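16.4 kDa salivary peptide (Culex quinquefasciatus, PDB 7KC8) is of unknown function but adopts a ricin-type beta-trefoil fold, and as a secreted mosquito salivary protein may bind sugars. Local coordinates at residues N15-N20 with G111-V116; D49-P54 with T58-A63; P70-K75 with Y103-V108. All coordinates share one frame; numbering follows the deposited sequence.

Interaction 1. Residues N15-N20 with G111-V116; sequences NAKHIN and GSDHVV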
# COMPACT_ATOMS: atom_id res chain seq x y z
N ASN A 15 -3.82 -4.77 13.37
CA ASN A 15 -3.28 -3.60 14.06
C ASN A 15 -4.25 -2.44 14.19
O ASN A 15 -3.97 -1.53 14.97
CB ASN A 15 -2.06 -3.04 13.32
CG ASN A 15 -0.96 -4.03 13.16
OD1 ASN A 15 -0.99 -5.11 13.77
ND2 ASN A 15 0.05 -3.68 12.38
N ALA A 16 -5.30 -2.41 13.38
CA ALA A 16 -6.18 -1.25 13.25
C ALA A 16 -5.42 -0.01 12.75
O ALA A 16 -5.79 1.12 13.08
CB ALA A 16 -6.90 -0.95 14.56
N LYS A 17 -4.38 -0.21 11.96
CA LYS A 17 -3.54 0.88 11.46
C LYS A 17 -3.80 1.12 9.98
O LYS A 17 -3.79 0.18 9.18
CB LYS A 17 -2.06 0.58 11.68
CG LYS A 17 -1.62 0.58 13.14
CD LYS A 17 -1.75 1.96 13.79
CE LYS A 17 -1.03 2.00 15.13
NZ LYS A 17 -0.77 3.39 15.59
N HIS A 18 -3.97 2.38 9.64
CA HIS A 18 -4.08 2.78 8.23
C HIS A 18 -2.68 3.14 7.74
O HIS A 18 -1.84 3.41 8.53
CB HIS A 18 -4.95 4.01 8.06
CG HIS A 18 -6.39 3.81 8.38
ND1 HIS A 18 -7.35 3.83 7.44
CD2 HIS A 18 -7.02 3.64 9.55
CE1 HIS A 18 -8.50 3.66 8.01
NE2 HIS A 18 -8.33 3.54 9.28
N ILE A 19 -2.45 3.04 6.45
CA ILE A 19 -1.21 3.51 5.85
C ILE A 19 -1.24 5.03 5.81
O ILE A 19 -2.02 5.62 5.06
CB ILE A 19 -1.01 2.94 4.44
CG1 ILE A 19 -0.96 1.42 4.44
CG2 ILE A 19 0.26 3.48 3.82
CD1 ILE A 19 -0.91 0.85 3.03
N ASN A 20 -0.38 5.67 6.59
CA ASN A 20 -0.21 7.12 6.54
C ASN A 20 1.12 7.45 5.86
O ASN A 20 2.01 6.60 5.72
CB ASN A 20 -0.26 7.74 7.94
CG ASN A 20 -1.61 7.58 8.61
OD1 ASN A 20 -2.51 6.95 8.06
ND2 ASN A 20 -1.74 8.11 9.81
N GLY A 111 4.35 -4.59 13.94
CA GLY A 111 4.04 -4.24 15.31
C GLY A 111 4.58 -2.88 15.72
O GLY A 111 3.96 -2.19 16.54
N SER A 112 5.71 -2.47 15.16
CA SER A 112 6.29 -1.15 15.40
C SER A 112 5.84 -0.10 14.37
O SER A 112 6.51 0.94 14.23
CB SER A 112 7.82 -1.25 15.41
OG SER A 112 8.29 -1.75 14.17
N ASP A 113 4.75 -0.34 13.64
CA ASP A 113 4.11 0.58 12.70
C ASP A 113 4.86 0.74 11.37
O ASP A 113 4.51 1.63 10.59
CB ASP A 113 3.90 1.97 13.32
CG ASP A 113 3.14 1.93 14.62
OD1 ASP A 113 2.25 1.06 14.79
OD2 ASP A 113 3.42 2.77 15.49
N HIS A 114 5.88 -0.06 11.10
CA HIS A 114 6.54 -0.05 9.80
C HIS A 114 5.62 -0.61 8.72
O HIS A 114 4.86 -1.56 8.97
CB HIS A 114 7.82 -0.87 9.84
CG HIS A 114 8.93 -0.23 10.61
ND1 HIS A 114 9.04 -0.33 11.99
CD2 HIS A 114 9.99 0.51 10.21
CE1 HIS A 114 10.11 0.33 12.39
NE2 HIS A 114 10.70 0.86 11.33
N VAL A 115 5.69 -0.03 7.53
CA VAL A 115 4.94 -0.50 6.36
C VAL A 115 5.94 -1.20 5.46
O VAL A 115 6.81 -0.57 4.86
CB VAL A 115 4.22 0.65 5.63
CG1 VAL A 115 3.39 0.11 4.45
CG2 VAL A 115 3.31 1.39 6.58
N VAL A 116 5.82 -2.52 5.38
CA VAL A 116 6.83 -3.38 4.78
C VAL A 116 6.14 -4.53 4.08
O VAL A 116 4.97 -4.84 4.33
CB VAL A 116 7.81 -3.94 5.84
CG1 VAL A 116 8.51 -2.83 6.63
CG2 VAL A 116 7.09 -4.90 6.80

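Interaction 2. Residues D49-P54 with T58-A63; sequences DYKIRP and TEYLYA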
# COMPACT_ATOMS: atom_id res chain seq x y z
N ASP A 49 -3.22 -7.23 -12.32
CA ASP A 49 -2.91 -6.81 -10.93
C ASP A 49 -3.31 -5.35 -10.71
O ASP A 49 -4.25 -4.90 -11.39
CB ASP A 49 -1.45 -7.09 -10.57
CG ASP A 49 -1.08 -8.55 -10.68
OD1 ASP A 49 -1.64 -9.36 -9.91
OD2 ASP A 49 -0.24 -8.88 -11.54
N TYR A 50 -2.62 -4.64 -9.80
CA TYR A 50 -3.07 -3.26 -9.46
C TYR A 50 -1.93 -2.33 -9.03
O TYR A 50 -0.91 -2.83 -8.58
CB TYR A 50 -4.02 -3.29 -8.26
CG TYR A 50 -5.29 -4.08 -8.43
CD1 TYR A 50 -6.42 -3.49 -8.97
CD2 TYR A 50 -5.37 -5.41 -8.05
CE1 TYR A 50 -7.60 -4.21 -9.13
CE2 TYR A 50 -6.54 -6.14 -8.21
CZ TYR A 50 -7.66 -5.54 -8.75
OH TYR A 50 -8.81 -6.25 -8.91
N LYS A 51 -2.10 -1.02 -9.19
CA LYS A 51 -1.19 0.00 -8.70
C LYS A 51 -1.94 0.83 -7.68
O LYS A 51 -3.17 0.84 -7.64
CB LYS A 51 -0.64 0.87 -9.85
CG LYS A 51 0.39 0.11 -10.70
CD LYS A 51 0.72 0.76 -12.04
CE LYS A 51 1.62 1.97 -11.88
NZ LYS A 51 2.36 2.24 -13.15
N ILE A 52 -1.19 1.47 -6.79
CA ILE A 52 -1.77 2.14 -5.63
C ILE A 52 -1.08 3.48 -5.48
O ILE A 52 0.14 3.58 -5.61
CB ILE A 52 -1.62 1.28 -4.35
CG1 ILE A 52 -2.36 -0.06 -4.51
CG2 ILE A 52 -2.13 2.04 -3.11
CD1 ILE A 52 -2.22 -1.00 -3.29
N ARG A 53 -1.87 4.52 -5.24
CA ARG A 53 -1.38 5.88 -5.08
C ARG A 53 -2.24 6.60 -4.06
O ARG A 53 -3.43 6.27 -3.91
CB ARG A 53 -1.39 6.67 -6.40
CG ARG A 53 -2.73 6.63 -7.10
CD ARG A 53 -2.90 7.77 -8.07
NE ARG A 53 -2.99 9.04 -7.37
CZ ARG A 53 -3.17 10.20 -7.98
NH1 ARG A 53 -3.29 10.25 -9.30
NH2 ARG A 53 -3.23 11.33 -7.27
N PRO A 54 -1.69 7.56 -3.34
CA PRO A 54 -2.53 8.36 -2.45
C PRO A 54 -3.41 9.28 -3.27
O PRO A 54 -3.07 9.66 -4.40
CB PRO A 54 -1.52 9.15 -1.61
CG PRO A 54 -0.33 9.24 -2.47
CD PRO A 54 -0.28 7.99 -3.30
N THR A 58 0.35 12.12 -7.08
CA THR A 58 0.55 11.12 -8.12
C THR A 58 1.90 10.43 -7.89
O THR A 58 2.88 10.64 -8.61
CB THR A 58 0.44 11.75 -9.50
OG1 THR A 58 0.99 10.84 -10.46
CG2 THR A 58 1.17 13.09 -9.54
N GLU A 59 1.94 9.61 -6.83
CA GLU A 59 3.13 8.86 -6.44
C GLU A 59 2.74 7.42 -6.14
O GLU A 59 1.86 7.17 -5.31
CB GLU A 59 3.80 9.46 -5.19
CG GLU A 59 3.90 10.97 -5.19
CD GLU A 59 4.31 11.51 -3.83
OE1 GLU A 59 4.52 10.70 -2.92
OE2 GLU A 59 4.41 12.74 -3.67
N TYR A 60 3.41 6.48 -6.78
CA TYR A 60 2.94 5.10 -6.73
C TYR A 60 3.62 4.32 -5.63
O TYR A 60 4.86 4.32 -5.53
CB TYR A 60 3.12 4.43 -8.09
CG TYR A 60 2.00 4.82 -8.99
CD1 TYR A 60 0.69 4.45 -8.67
CD2 TYR A 60 2.21 5.60 -10.12
CE1 TYR A 60 -0.36 4.82 -9.47
CE2 TYR A 60 1.15 5.97 -10.93
CZ TYR A 60 -0.13 5.58 -10.60
OH TYR A 60 -1.20 5.95 -11.39
N LEU A 61 2.81 3.67 -4.80
CA LEU A 61 3.29 2.72 -3.80
C LEU A 61 4.24 1.71 -4.42
O LEU A 61 3.94 1.11 -5.45
CB LEU A 61 2.10 1.98 -3.18
CG LEU A 61 2.34 1.28 -1.84
CD1 LEU A 61 2.50 2.36 -0.80
CD2 LEU A 61 1.22 0.32 -1.47
N TYR A 62 5.39 1.52 -3.78
CA TYR A 62 6.35 0.53 -4.27
C TYR A 62 7.16 0.00 -3.11
O TYR A 62 7.10 0.52 -2.00
CB TYR A 62 7.29 1.11 -5.33
CG TYR A 62 8.39 1.96 -4.75
CD1 TYR A 62 8.11 3.17 -4.13
CD2 TYR A 62 9.72 1.56 -4.81
CE1 TYR A 62 9.11 3.95 -3.60
CE2 TYR A 62 10.73 2.33 -4.29
CZ TYR A 62 10.42 3.54 -3.68
OH TYR A 62 11.43 4.32 -3.16
N ALA A 63 7.93 -1.04 -3.40
CA ALA A 63 8.75 -1.72 -2.41
C ALA A 63 10.22 -1.54 -2.75
O ALA A 63 10.62 -1.64 -3.91
CB ALA A 63 8.41 -3.22 -2.34
O HOH W 1 1.67 1.10 -6.86

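Interaction 3. Residues P70-K75 with Y103-V108; sequences PGRAVK and YQECLV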
# COMPACT_ATOMS: atom_id res chain seq x y z
N PRO A 70 13.56 -4.21 9.88
CA PRO A 70 12.11 -4.36 10.09
C PRO A 70 11.35 -4.93 8.89
O PRO A 70 10.14 -5.15 9.00
CB PRO A 70 11.66 -2.93 10.39
CG PRO A 70 12.64 -2.07 9.66
CD PRO A 70 13.95 -2.79 9.72
N GLY A 71 12.00 -5.19 7.76
CA GLY A 71 11.33 -5.70 6.58
C GLY A 71 11.62 -4.83 5.37
O GLY A 71 12.27 -3.79 5.45
N ARG A 72 11.12 -5.29 4.22
CA ARG A 72 11.32 -4.57 2.97
C ARG A 72 10.46 -3.31 2.96
O ARG A 72 9.22 -3.40 2.91
CB ARG A 72 10.99 -5.46 1.77
CG ARG A 72 11.20 -4.76 0.43
CD ARG A 72 10.78 -5.63 -0.73
NE ARG A 72 11.45 -6.92 -0.71
CZ ARG A 72 12.64 -7.16 -1.27
NH1 ARG A 72 13.29 -6.20 -1.91
NH2 ARG A 72 13.16 -8.37 -1.20
N ALA A 73 11.10 -2.15 3.00
CA ALA A 73 10.37 -0.90 3.17
C ALA A 73 9.50 -0.61 1.95
O ALA A 73 9.90 -0.85 0.81
CB ALA A 73 11.34 0.26 3.40
N VAL A 74 8.30 -0.12 2.22
CA VAL A 74 7.31 0.28 1.22
C VAL A 74 7.12 1.79 1.34
O VAL A 74 6.96 2.31 2.45
CB VAL A 74 5.98 -0.48 1.44
CG1 VAL A 74 4.84 0.07 0.59
CG2 VAL A 74 6.17 -1.98 1.24
N LYS A 75 7.16 2.49 0.20
CA LYS A 75 6.91 3.93 0.18
C LYS A 75 6.31 4.29 -1.18
O LYS A 75 6.02 3.42 -1.99
CB LYS A 75 8.20 4.70 0.52
CG LYS A 75 9.45 4.32 -0.24
N TYR A 103 8.43 -9.11 -5.92
CA TYR A 103 9.11 -9.86 -4.88
C TYR A 103 8.25 -10.93 -4.21
O TYR A 103 8.76 -11.66 -3.37
CB TYR A 103 9.63 -8.90 -3.80
CG TYR A 103 10.61 -7.88 -4.34
CD1 TYR A 103 11.84 -8.27 -4.83
CD2 TYR A 103 10.29 -6.52 -4.34
CE1 TYR A 103 12.74 -7.34 -5.32
CE2 TYR A 103 11.18 -5.59 -4.81
CZ TYR A 103 12.40 -6.01 -5.31
OH TYR A 103 13.29 -5.09 -5.80
N GLN A 104 6.95 -11.01 -4.54
CA GLN A 104 6.06 -12.01 -3.96
C GLN A 104 6.13 -12.00 -2.43
O GLN A 104 6.37 -13.01 -1.78
CB GLN A 104 6.38 -13.40 -4.51
CG GLN A 104 6.04 -13.59 -5.98
N GLU A 105 5.90 -10.83 -1.86
CA GLU A 105 5.91 -10.62 -0.40
C GLU A 105 4.63 -9.90 -0.02
O GLU A 105 4.20 -9.07 -0.77
CB GLU A 105 7.10 -9.77 0.03
CG GLU A 105 8.29 -10.55 0.50
CD GLU A 105 9.58 -9.78 0.35
OE1 GLU A 105 10.53 -10.34 -0.17
OE2 GLU A 105 9.61 -8.64 0.75
N CYS A 106 4.10 -10.21 1.14
CA CYS A 106 2.81 -9.63 1.59
C CYS A 106 2.98 -8.21 2.11
O CYS A 106 3.93 -7.95 2.81
CB CYS A 106 2.19 -10.48 2.69
SG CYS A 106 2.27 -12.24 2.34
N LEU A 107 2.06 -7.34 1.74
CA LEU A 107 2.08 -6.02 2.36
C LEU A 107 1.49 -6.18 3.76
O LEU A 107 0.49 -6.86 3.94
CB LEU A 107 1.31 -5.01 1.53
CG LEU A 107 1.40 -3.61 2.11
CD1 LEU A 107 2.77 -3.03 1.86
CD2 LEU A 107 0.31 -2.74 1.54
N VAL A 108 2.10 -5.49 4.71
CA VAL A 108 1.74 -5.64 6.13
C VAL A 108 2.15 -4.37 6.87
O VAL A 108 2.98 -3.64 6.39
CB VAL A 108 2.56 -6.85 6.60
CG1 VAL A 108 3.58 -6.54 7.67
CG2 VAL A 108 1.73 -8.08 6.87

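Interaction 1. Residues N15-N20 with G111-V116
Lys17 meets Asp113 at the protein surface, and the turn that carries this lysine begins at Asn15, whose ND2 makes a weak hydrogen bond to Ile109 O. Ala16 and Lys17 face one residue of strand 8-12 as a G1 beta bulge, Ala16 having positive phi. With CG beside its own backbone N and a bend at chi2 (-65°), the Lys17 chain crosses the Asp113 side chain at a slant. CE lies 3.4 Å from Asp113 OD1, nearer than the charged end: Lys17 NZ stands 3.9 Å from the same OD1, a long salt bridge. The stronger partner of this ammonium is Asp36, so two acids share one lysine at the surface. In the beta-trefoil, the contact joins a turn next to strand 8-12 to the turn leading into strand 115-118. Further along, Ile19 is buried, and both it and Val115 pack on Leu107. On the facing turn, next to Asp113 on both sides, Ser112 OG and His114 ND1 are hydrogen-bonded at 2.7 Å.

Interaction 2. Residues D49-P54 with T58-A63
Ile52 O accepts the Leu61 N-H at 2.8 Å with an angle of 154°, and Tyr60 CA adds a CA-H...O contact to the same oxygen at 3.4 Å. Strands 49-54 and 60-63 of the beta-trefoil follow each other in the chain; at 115° to each other they do not run on as a ladder, and this one direct backbone bond joins them near their crossing. Beside it, water 1 accepts from Ile52 N and donates to Leu61 O, bridging the strands where they part. The edge of the Tyr60 ring also meets Ile52 O, through CD1. Over one face of that ring lies Lys51 CE, 3.9 Å from the centroid and almost on the normal, a CH-pi contact; Lys51 NZ sits farther out over the same face as a cation-pi partner. The lysine gets there by bending at chi3 (76°). Tyr60 OH is bound by Glu44. Arg53 passes the ring obliquely, its guanidinium nearly perpendicular to it, with Thr58 CA over one guanidinium face. Val139 O takes a hydrogen bond from Arg53 NH2, and Arg53 NE donates to Pro54 O at 3.0 Å. Ile52 and Leu61, both buried, lie side by side and point the same way, their CB atoms 4.0 Å apart.

Interaction 3. Residues P70-K75 with Y103-V108
The guanidinium of Arg72 lies flat on the Tyr103 ring, planes 10° apart and centres 3.7 Å apart, and this face-to-face cation-pi stack puts NH1 over the middle of the ring. At the edge of the guanidinium, close to its plane, sits the carboxylate of Glu105. In the beta-trefoil Arg72 lies on strand 72-77 and Glu105 at the start of strand 105-109, with Tyr103 in the turn just before it; the two strands do not pair directly, since strand 115-118 lies between them and hydrogen-bonds to both, and the side chains reach across it. Arg72 NE donates to Glu105 OE2 at 2.9 Å in a nearly straight bond, meeting the oxygen on its syn side but 27° out of the carboxylate plane. The second arm of the salt bridge, from Arg72 NH2 to Glu105 OE1 at 3.4 Å, is weak. Arg72 runs out extended through its first two torsions and then bends at chi3 (-55°), which brings the guanidinium over the ring while NE still faces the acid. Its NH1 also donates to Glu64 O, and Glu105 OE2 accepts from Thr117 OG1, so both charged groups have second partners that would fix their rotation. Gln104 and Glu105 form a G1 beta bulge facing Asn100, and Cys106, next to Glu105 in this strand, forms the disulfide with Cys123. Farther along the two strands, Val74 and Leu107 come together, and both also pack against Trp87. Leu107 CD1 lies against both methyls of Val74, 3.6 Å from CG2 and 3.9 Å from CG1.

Strand 72-77 connects the three contacts, with strand 60-63 along one edge and strand 115-118 along the other. Interactions 2 and 3 have centres about 13 Å apart and meet where Tyr62 N approaches Lys75 O at 2.7 Å, a probable hydrogen bond, and where Leu61 CD1 packs on Val74 CG1. Interactions 1 and 3, about 12 Å between centres, join through probable backbone bonds from Val74 N to Val115 O and from Val108 N to Val116 O. Interactions 1 and 2 lie on opposite sides of the chain's centre, about 17 Å between centres, without touching. Both 2 and 3 are nested within the chain loop that interaction 1 closes.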